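Local coordinates for CLIP-associating protein 2 (Mus musculus, PDB 3WOZ) that contributes to microtubule dynamics through its TOG domains, one of which, the HEAT-repeat domain TOG3 described here, probably binds tubulin, at residues E49-M54 with Q82-V87; D72-H77 with R116-N121; K94-D99 with K144-K149. All coordinates share one frame; numbering follows the deposited sequence.

Contact 1: E49-M54 with Q82-V87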
loop_
_atom_site.group_PDB
_atom_site.type_symbol
_atom_site.label_atom_id
_atom_site.label_comp_id
_atom_site.label_asym_id
_atom_site.label_seq_id
_atom_site.Cartn_x
_atom_site.Cartn_y
_atom_site.Cartn_z
ATOM N N GLU A 49 -12.696 10.131 4.068
ATOM C CA GLU A 49 -13.156 10.642 2.777
ATOM C C GLU A 49 -12.349 11.863 2.340
ATOM O O GLU A 49 -12.018 12.006 1.159
ATOM C CB GLU A 49 -14.656 10.950 2.824
ATOM C CG GLU A 49 -15.519 9.689 2.920
ATOM C CD GLU A 49 -16.966 9.966 3.299
ATOM O OE1 GLU A 49 -17.329 11.147 3.512
ATOM O OE2 GLU A 49 -17.743 8.992 3.386
ATOM N N ILE A 50 -12.028 12.727 3.302
ATOM C CA ILE A 50 -11.144 13.871 3.082
ATOM C C ILE A 50 -9.728 13.423 2.696
ATOM O O ILE A 50 -9.128 13.973 1.772
ATOM C CB ILE A 50 -11.087 14.784 4.332
ATOM C CG1 ILE A 50 -12.421 15.525 4.507
ATOM C CG2 ILE A 50 -9.923 15.781 4.236
ATOM C CD1 ILE A 50 -12.615 16.159 5.887
ATOM N N PHE A 51 -9.213 12.417 3.401
ATOM C CA PHE A 51 -7.865 11.914 3.154
ATOM C C PHE A 51 -7.741 11.213 1.803
ATOM O O PHE A 51 -6.706 11.317 1.146
ATOM C CB PHE A 51 -7.408 10.989 4.290
ATOM C CG PHE A 51 -6.772 11.706 5.455
ATOM C CD1 PHE A 51 -6.567 13.084 5.432
ATOM C CD2 PHE A 51 -6.337 10.988 6.565
ATOM C CE1 PHE A 51 -5.960 13.734 6.503
ATOM C CE2 PHE A 51 -5.728 11.630 7.635
ATOM C CZ PHE A 51 -5.538 13.007 7.600
ATOM N N THR A 52 -8.798 10.501 1.407
ATOM C CA THR A 52 -8.878 9.863 0.096
ATOM C C THR A 52 -8.653 10.887 -1.018
ATOM O O THR A 52 -7.876 10.642 -1.943
ATOM C CB THR A 52 -10.239 9.146 -0.101
ATOM O OG1 THR A 52 -10.394 8.132 0.899
ATOM C CG2 THR A 52 -10.334 8.495 -1.487
ATOM N N ARG A 53 -9.323 12.034 -0.903
ATOM C CA ARG A 53 -9.181 13.127 -1.865
ATOM C C ARG A 53 -7.827 13.824 -1.734
ATOM O O ARG A 53 -7.253 14.279 -2.729
ATOM C CB ARG A 53 -10.315 14.142 -1.701
ATOM C CG ARG A 53 -11.702 13.590 -2.016
ATOM C CD ARG A 53 -12.706 14.713 -2.229
ATOM N NE ARG A 53 -12.717 15.654 -1.113
ATOM C CZ ARG A 53 -13.466 15.516 -0.024
ATOM N NH1 ARG A 53 -14.270 14.468 0.104
ATOM N NH2 ARG A 53 -13.408 16.425 0.938
HETATM N N MSE A 54 -7.316 13.895 -0.503
HETATM C CA MSE A 54 -6.023 14.522 -0.221
HETATM C C MSE A 54 -4.851 13.834 -0.931
HETATM O O MSE A 54 -3.810 14.446 -1.153
HETATM C CB MSE A 54 -5.769 14.593 1.286
HETATM C CG MSE A 54 -5.157 15.911 1.733
HETATM SE SE MSE A 54 -5.500 16.336 3.605
HETATM C CE MSE A 54 -5.966 18.229 3.433
ATOM N N GLN A 82 -9.814 -0.683 9.147
ATOM C CA GLN A 82 -9.713 -1.860 8.279
ATOM C C GLN A 82 -10.493 -1.737 6.965
ATOM O O GLN A 82 -10.057 -2.249 5.928
ATOM C CB GLN A 82 -10.086 -3.138 9.038
ATOM C CG GLN A 82 -8.948 -3.631 9.933
ATOM C CD GLN A 82 -9.307 -4.847 10.774
ATOM O OE1 GLN A 82 -10.188 -5.634 10.422
ATOM N NE2 GLN A 82 -8.610 -5.009 11.891
ATOM N N ASP A 83 -11.628 -1.044 7.012
ATOM C CA ASP A 83 -12.455 -0.832 5.825
ATOM C C ASP A 83 -11.883 0.244 4.903
ATOM O O ASP A 83 -12.265 0.326 3.734
ATOM C CB ASP A 83 -13.893 -0.479 6.220
ATOM C CG ASP A 83 -14.606 -1.622 6.921
ATOM O OD1 ASP A 83 -15.322 -1.354 7.904
ATOM O OD2 ASP A 83 -14.456 -2.788 6.495
ATOM N N TRP A 84 -10.972 1.060 5.430
ATOM C CA TRP A 84 -10.315 2.107 4.651
ATOM C C TRP A 84 -8.949 1.649 4.141
ATOM O O TRP A 84 -8.304 2.348 3.348
ATOM C CB TRP A 84 -10.180 3.392 5.482
ATOM C CG TRP A 84 -9.726 4.591 4.682
ATOM C CD1 TRP A 84 -10.377 5.166 3.628
ATOM C CD2 TRP A 84 -8.522 5.351 4.872
ATOM N NE1 TRP A 84 -9.655 6.235 3.150
ATOM C CE2 TRP A 84 -8.513 6.370 3.895
ATOM C CE3 TRP A 84 -7.451 5.269 5.775
ATOM C CZ2 TRP A 84 -7.475 7.304 3.794
ATOM C CZ3 TRP A 84 -6.422 6.193 5.675
ATOM C CH2 TRP A 84 -6.444 7.201 4.691
ATOM N N LEU A 85 -8.520 0.469 4.587
ATOM C CA LEU A 85 -7.180 -0.030 4.300
ATOM C C LEU A 85 -6.885 -0.184 2.803
ATOM O O LEU A 85 -5.779 0.137 2.360
ATOM C CB LEU A 85 -6.897 -1.339 5.058
ATOM C CG LEU A 85 -5.527 -2.005 4.850
ATOM C CD1 LEU A 85 -4.361 -1.074 5.215
ATOM C CD2 LEU A 85 -5.425 -3.330 5.601
ATOM N N PHE A 86 -7.863 -0.663 2.033
ATOM C CA PHE A 86 -7.681 -0.803 0.588
ATOM C C PHE A 86 -7.251 0.527 -0.025
ATOM O O PHE A 86 -6.300 0.579 -0.799
ATOM C CB PHE A 86 -8.951 -1.330 -0.107
ATOM C CG PHE A 86 -8.892 -1.248 -1.612
ATOM C CD1 PHE A 86 -9.416 -0.144 -2.286
ATOM C CD2 PHE A 86 -8.287 -2.261 -2.356
ATOM C CE1 PHE A 86 -9.352 -0.058 -3.682
ATOM C CE2 PHE A 86 -8.218 -2.187 -3.742
ATOM C CZ PHE A 86 -8.755 -1.086 -4.410
ATOM N N VAL A 87 -7.957 1.595 0.338
ATOM C CA VAL A 87 -7.690 2.931 -0.182
ATOM C C VAL A 87 -6.329 3.445 0.290
ATOM O O VAL A 87 -5.532 3.903 -0.516
ATOM C CB VAL A 87 -8.821 3.924 0.201
ATOM C CG1 VAL A 87 -8.383 5.365 -0.020
ATOM C CG2 VAL A 87 -10.097 3.614 -0.593
#

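Contact 2: D72-H77 with R116-N121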
loop_
_atom_site.group_PDB
_atom_site.type_symbol
_atom_site.label_atom_id
_atom_site.label_comp_id
_atom_site.label_asym_id
_atom_site.label_seq_id
_atom_site.Cartn_x
_atom_site.Cartn_y
_atom_site.Cartn_z
ATOM N N ASP A 72 0.563 9.617 12.304
ATOM C CA ASP A 72 -0.168 9.762 13.562
ATOM C C ASP A 72 -1.592 9.233 13.474
ATOM O O ASP A 72 -2.094 8.635 14.424
ATOM C CB ASP A 72 -0.197 11.232 13.977
ATOM C CG ASP A 72 1.163 11.741 14.361
ATOM O OD1 ASP A 72 1.785 12.462 13.543
ATOM O OD2 ASP A 72 1.622 11.392 15.469
ATOM N N PHE A 73 -2.231 9.474 12.332
ATOM C CA PHE A 73 -3.606 9.050 12.088
ATOM C C PHE A 73 -3.711 7.536 12.091
ATOM O O PHE A 73 -4.571 6.976 12.771
ATOM C CB PHE A 73 -4.107 9.631 10.762
ATOM C CG PHE A 73 -5.482 9.171 10.365
ATOM C CD1 PHE A 73 -5.659 8.370 9.241
ATOM C CD2 PHE A 73 -6.602 9.550 11.100
ATOM C CE1 PHE A 73 -6.926 7.956 8.855
ATOM C CE2 PHE A 73 -7.870 9.133 10.725
ATOM C CZ PHE A 73 -8.034 8.344 9.596
ATOM N N ILE A 74 -2.823 6.880 11.343
ATOM C CA ILE A 74 -2.765 5.427 11.312
ATOM C C ILE A 74 -2.462 4.855 12.704
ATOM O O ILE A 74 -3.136 3.929 13.153
ATOM C CB ILE A 74 -1.736 4.908 10.275
ATOM C CG1 ILE A 74 -2.161 5.291 8.851
ATOM C CG2 ILE A 74 -1.577 3.398 10.386
ATOM C CD1 ILE A 74 -1.021 5.305 7.846
ATOM N N GLN A 75 -1.462 5.413 13.382
ATOM C CA GLN A 75 -1.062 4.914 14.702
ATOM C C GLN A 75 -2.171 5.015 15.756
ATOM O O GLN A 75 -2.314 4.128 16.588
ATOM C CB GLN A 75 0.222 5.596 15.181
ATOM C CG GLN A 75 1.467 5.055 14.494
ATOM C CD GLN A 75 2.699 5.912 14.714
ATOM O OE1 GLN A 75 2.610 7.044 15.194
ATOM N NE2 GLN A 75 3.858 5.375 14.358
ATOM N N VAL A 76 -2.967 6.077 15.692
ATOM C CA VAL A 76 -4.043 6.296 16.658
ATOM C C VAL A 76 -5.298 5.466 16.346
ATOM O O VAL A 76 -5.921 4.925 17.256
ATOM C CB VAL A 76 -4.367 7.814 16.799
ATOM C CG1 VAL A 76 -5.721 8.055 17.483
ATOM C CG2 VAL A 76 -3.244 8.524 17.552
ATOM N N HIS A 77 -5.637 5.335 15.064
ATOM C CA HIS A 77 -6.922 4.763 14.659
ATOM C C HIS A 77 -6.867 3.429 13.911
ATOM O O HIS A 77 -7.896 2.972 13.406
ATOM C CB HIS A 77 -7.718 5.780 13.828
ATOM C CG HIS A 77 -8.154 6.985 14.600
ATOM N ND1 HIS A 77 -7.609 8.236 14.397
ATOM C CD2 HIS A 77 -9.077 7.131 15.579
ATOM C CE1 HIS A 77 -8.181 9.100 15.216
ATOM N NE2 HIS A 77 -9.072 8.455 15.946
ATOM N N ARG A 116 2.207 -0.991 7.086
ATOM C CA ARG A 116 2.609 -2.397 7.070
ATOM C C ARG A 116 2.671 -3.026 8.456
ATOM O O ARG A 116 2.380 -4.215 8.606
ATOM C CB ARG A 116 3.952 -2.546 6.363
ATOM C CG ARG A 116 4.179 -3.891 5.678
ATOM C CD ARG A 116 5.283 -3.757 4.620
ATOM N NE ARG A 116 6.465 -3.134 5.207
ATOM C CZ ARG A 116 7.014 -1.988 4.817
ATOM N NH1 ARG A 116 6.529 -1.287 3.792
ATOM N NH2 ARG A 116 8.082 -1.551 5.461
ATOM N N GLU A 117 3.038 -2.228 9.460
ATOM C CA GLU A 117 3.148 -2.725 10.830
ATOM C C GLU A 117 1.889 -2.482 11.665
ATOM O O GLU A 117 1.838 -2.877 12.827
ATOM C CB GLU A 117 4.389 -2.138 11.534
ATOM C CG GLU A 117 4.286 -0.652 11.891
ATOM C CD GLU A 117 5.590 -0.071 12.441
ATOM O OE1 GLU A 117 6.674 -0.624 12.162
ATOM O OE2 GLU A 117 5.531 0.956 13.149
ATOM N N SER A 118 0.878 -1.847 11.077
ATOM C CA SER A 118 -0.314 -1.453 11.837
ATOM C C SER A 118 -1.583 -2.280 11.555
ATOM O O SER A 118 -2.590 -2.112 12.232
ATOM C CB SER A 118 -0.616 0.034 11.623
ATOM O OG SER A 118 0.506 0.841 11.944
ATOM N N PHE A 119 -1.532 -3.165 10.566
ATOM C CA PHE A 119 -2.738 -3.874 10.119
ATOM C C PHE A 119 -2.485 -5.369 9.994
ATOM O O PHE A 119 -1.349 -5.769 9.771
ATOM C CB PHE A 119 -3.215 -3.310 8.775
ATOM C CG PHE A 119 -3.716 -1.898 8.850
ATOM C CD1 PHE A 119 -5.025 -1.630 9.251
ATOM C CD2 PHE A 119 -2.887 -0.831 8.508
ATOM C CE1 PHE A 119 -5.496 -0.323 9.315
ATOM C CE2 PHE A 119 -3.350 0.481 8.574
ATOM C CZ PHE A 119 -4.656 0.736 8.976
ATOM N N PRO A 120 -3.545 -6.202 10.114
ATOM C CA PRO A 120 -3.336 -7.649 9.955
ATOM C C PRO A 120 -2.691 -7.981 8.614
ATOM O O PRO A 120 -3.021 -7.364 7.604
ATOM C CB PRO A 120 -4.755 -8.229 10.027
ATOM C CG PRO A 120 -5.556 -7.201 10.756
ATOM C CD PRO A 120 -4.959 -5.873 10.378
ATOM N N ASN A 121 -1.774 -8.943 8.621
ATOM C CA ASN A 121 -1.014 -9.300 7.427
ATOM C C ASN A 121 -1.863 -9.898 6.299
ATOM O O ASN A 121 -1.694 -9.531 5.134
ATOM C CB ASN A 121 0.140 -10.243 7.786
ATOM C CG ASN A 121 1.254 -9.550 8.571
ATOM O OD1 ASN A 121 1.546 -8.369 8.361
ATOM N ND2 ASN A 121 1.896 -10.299 9.466
HETATM O O HOH W 1 3.745 2.654 14.038
#

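Contact 3: K94-D99 with K144-K149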
loop_
_atom_site.group_PDB
_atom_site.type_symbol
_atom_site.label_atom_id
_atom_site.label_comp_id
_atom_site.label_asym_id
_atom_site.label_seq_id
_atom_site.Cartn_x
_atom_site.Cartn_y
_atom_site.Cartn_z
ATOM N N LYS A 94 0.566 3.848 -5.301
ATOM C CA LYS A 94 0.512 4.697 -6.489
ATOM C C LYS A 94 1.419 5.924 -6.331
ATOM O O LYS A 94 2.179 6.257 -7.240
ATOM C CB LYS A 94 -0.928 5.117 -6.793
ATOM C CG LYS A 94 -1.796 3.988 -7.331
ATOM C CD LYS A 94 -3.198 4.476 -7.645
ATOM C CE LYS A 94 -3.882 3.544 -8.642
ATOM N NZ LYS A 94 -5.336 3.850 -8.799
ATOM N N LYS A 95 1.355 6.568 -5.167
ATOM C CA LYS A 95 2.228 7.707 -4.857
ATOM C C LYS A 95 3.699 7.308 -4.842
ATOM O O LYS A 95 4.547 8.032 -5.363
ATOM C CB LYS A 95 1.837 8.361 -3.528
ATOM C CG LYS A 95 0.541 9.150 -3.584
ATOM C CD LYS A 95 0.608 10.235 -4.646
ATOM C CE LYS A 95 -0.735 10.438 -5.294
ATOM N NZ LYS A 95 -0.758 11.719 -6.031
HETATM N N MSE A 96 3.985 6.146 -4.262
HETATM C CA MSE A 96 5.338 5.596 -4.220
HETATM C C MSE A 96 5.875 5.294 -5.621
HETATM O O MSE A 96 7.083 5.325 -5.846
HETATM C CB MSE A 96 5.377 4.332 -3.351
HETATM C CG MSE A 96 6.774 3.883 -2.943
HETATM SE SE MSE A 96 7.657 5.153 -1.733
HETATM C CE MSE A 96 9.504 4.791 -2.243
ATOM N N GLY A 97 4.970 5.005 -6.555
ATOM C CA GLY A 97 5.349 4.709 -7.933
ATOM C C GLY A 97 5.258 5.904 -8.866
ATOM O O GLY A 97 5.509 5.773 -10.066
ATOM N N ALA A 98 4.905 7.067 -8.320
ATOM C CA ALA A 98 4.734 8.283 -9.124
ATOM C C ALA A 98 6.020 9.098 -9.333
ATOM O O ALA A 98 5.974 10.173 -9.924
ATOM C CB ALA A 98 3.634 9.164 -8.530
ATOM N N ASP A 99 7.154 8.585 -8.855
ATOM C CA ASP A 99 8.460 9.251 -9.021
ATOM C C ASP A 99 8.439 10.684 -8.463
ATOM O O ASP A 99 8.782 11.649 -9.151
ATOM C CB ASP A 99 8.899 9.232 -10.499
ATOM C CG ASP A 99 10.337 9.705 -10.701
ATOM O OD1 ASP A 99 11.263 9.106 -10.108
ATOM O OD2 ASP A 99 10.534 10.676 -11.465
ATOM N N LYS A 144 4.702 -0.838 -10.261
ATOM C CA LYS A 144 4.963 -2.277 -10.147
ATOM C C LYS A 144 6.074 -2.555 -9.140
ATOM O O LYS A 144 5.939 -3.422 -8.280
ATOM C CB LYS A 144 5.343 -2.873 -11.507
ATOM C CG LYS A 144 4.174 -3.080 -12.470
ATOM C CD LYS A 144 4.688 -3.596 -13.821
ATOM C CE LYS A 144 3.594 -3.623 -14.879
ATOM N NZ LYS A 144 4.167 -3.926 -16.225
ATOM N N VAL A 145 7.170 -1.808 -9.258
ATOM C CA VAL A 145 8.298 -1.908 -8.332
ATOM C C VAL A 145 7.834 -1.713 -6.882
ATOM O O VAL A 145 8.161 -2.510 -6.005
ATOM C CB VAL A 145 9.418 -0.879 -8.699
ATOM C CG1 VAL A 145 10.455 -0.762 -7.588
ATOM C CG2 VAL A 145 10.093 -1.263 -10.019
ATOM N N ALA A 146 7.064 -0.655 -6.650
ATOM C CA ALA A 146 6.561 -0.323 -5.317
ATOM C C ALA A 146 5.639 -1.411 -4.748
ATOM O O ALA A 146 5.782 -1.805 -3.588
ATOM C CB ALA A 146 5.860 1.029 -5.339
ATOM N N ILE A 147 4.708 -1.895 -5.569
ATOM C CA ILE A 147 3.840 -3.018 -5.181
ATOM C C ILE A 147 4.667 -4.236 -4.791
ATOM O O ILE A 147 4.438 -4.825 -3.737
ATOM C CB ILE A 147 2.853 -3.416 -6.304
ATOM C CG1 ILE A 147 1.811 -2.322 -6.515
ATOM C CG2 ILE A 147 2.162 -4.752 -5.982
ATOM C CD1 ILE A 147 1.232 -2.307 -7.923
ATOM N N LEU A 148 5.633 -4.594 -5.637
ATOM C CA LEU A 148 6.477 -5.772 -5.418
ATOM C C LEU A 148 7.364 -5.657 -4.177
ATOM O O LEU A 148 7.451 -6.596 -3.378
ATOM C CB LEU A 148 7.320 -6.084 -6.663
ATOM C CG LEU A 148 6.569 -6.493 -7.941
ATOM C CD1 LEU A 148 7.474 -6.360 -9.173
ATOM C CD2 LEU A 148 5.963 -7.909 -7.839
ATOM N N LYS A 149 8.019 -4.509 -4.008
ATOM C CA LYS A 149 8.843 -4.289 -2.815
ATOM C C LYS A 149 8.019 -4.435 -1.535
ATOM O O LYS A 149 8.487 -5.010 -0.551
ATOM C CB LYS A 149 9.523 -2.920 -2.853
ATOM C CG LYS A 149 10.763 -2.867 -3.728
ATOM C CD LYS A 149 11.406 -1.492 -3.645
ATOM C CE LYS A 149 12.799 -1.466 -4.261
ATOM N NZ LYS A 149 13.246 -0.048 -4.431
#

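Contact 1: E49-M54 with Q82-V87
The indole of W84 reaches across from 82-87 and meets two consecutive residues of helix 41-54, F51 and T52. Its CG lies anti to the backbone N and beside the carbonyl carbon (chi1 -170°), which directs the ring to the facing helix. There the benzo part abuts F51: W84 CZ2 is 3.7 Å from F51 CB, and W84 CH2 lies near the plane of the phenyl ring, at its edge. The pyrrole side faces T52, whose OG1 sits in the indole plane, 3.0 Å from W84 NE1. T52 holds CG2 anti to its N and OG1 beside it (chi1 -60°), and in that rotamer OG1 hydrogen-bonds C48 O, one turn earlier in the helix. V87 completes the contact. Its CG1 lies 3.5 Å from T52 OG1 and 4.0 Å from T52 CG2, the two side chains crossing at about a right angle. Beyond the pair, the F51 ring packs edge-to-face with F66 and F73, while W84 also touches L70 of helix 60-77. Replacing W84 by an alanine removes the indole, which would probably leave a gap beside F51 CB and L70 and no ring edge against T52 OG1. The contact thus joins apolar packing of W84 on F51 to a polar edge at T52, whose hydroxyl is anchored to its own helix, so a polar group can lie against the indole edge without going unsatisfied.

Contact 2: D72-H77 with R116-N121
I74 pushes its CG2 methyl against both S118 and F119. The methyl lies 3.6 Å from S118 OG and 3.7 Å from S118 CB, with F119 CE2 at 3.9 Å on an oblique approach. With CG2 anti to the backbone N of I74 (chi1 -64° for CG1), this one branch does all the close touching. S118 OG is hydrogen-bonded to I114 O in its own helix, and against the methyl it makes only a van der Waals contact. I74 belongs to the last turn of helix 60-77, and F119 to the loop that follows helix 102-118, in the all-helical stack of a HEAT-repeat TOG domain; just past F119, P120 stands at the N-cap of helix 121-133. I114 and T115 extend the close-packed side by touching I74 one turn earlier in helix 102-118. One residue along, the contact becomes loose and polar. Q75 and E117 do not touch the opposite segment, and a water spans them: it accepts from Q75 NE2 at 2.7 Å and donates to E117 OE2 at 2.6 Å. E117 CG sits beside both backbone N and carbonyl carbon (chi1 72°), and the extended chain brings the carboxylate to this water.

Contact 3: K94-D99 with K144-K149
A146 presents its CB to the last turn of helix 85-96, where the side-chain stem of M96 (present as selenomethionine) lies across it. The methyl is 3.8 Å from M96 CG and 3.9 Å from M96 CB; G97 follows, its backbone N at 4.3 Å from the same A146 CB. Such small groups let the backbones come close: the CA atoms of G97 and A146 are 5.8 Å apart. No hydrogen bond joins the segments, and the bare methyl makes its contacts by dispersion only. M96 has CG anti to its backbone N (chi1 -165°), which lays CG against A146, and then bends at chi2 (67°), so that the chain goes on to pack against Q105, V108, Q109 and L112 of helix 102-118. Behind it the helix gives way to a turn: G97 N bonds only weakly to K94 O, and A98 N bonds to K95 O at 3.1 Å. A146 instead sits within regular helix, flanked by the backbone bond from L148 N to K144 O at 2.9 Å. On its other sides helix 141-155 rests V145 and L148 on helix 186-202 and I147 on F131 of helix 121-133, so the contact fills the place where the C-terminal end of helix 85-96 meets a helix that is itself sandwiched between neighbours.

How the contacts relate
Following the chain, contact 1 closes first, bringing 82-87 back to helix 41-54 around a loop that contains helix 60-77. Contact 2 starts within that loop, at 72-77, and ends beyond it at 116-121, so the two cross; they also touch, through W84 on F73 and through L85 on F119. Contact 3 opens at 94-99, inside the loop of contact 2, and closes at 144-149, past its end, crossing it in turn. Contacts 1 and 3 run in series, both using helix 85-96, and stand about 18 Å apart between centres. The overlapping closures tie helices 41-54, 60-77, 85-96, 102-118 and 141-155 into one continuous stack.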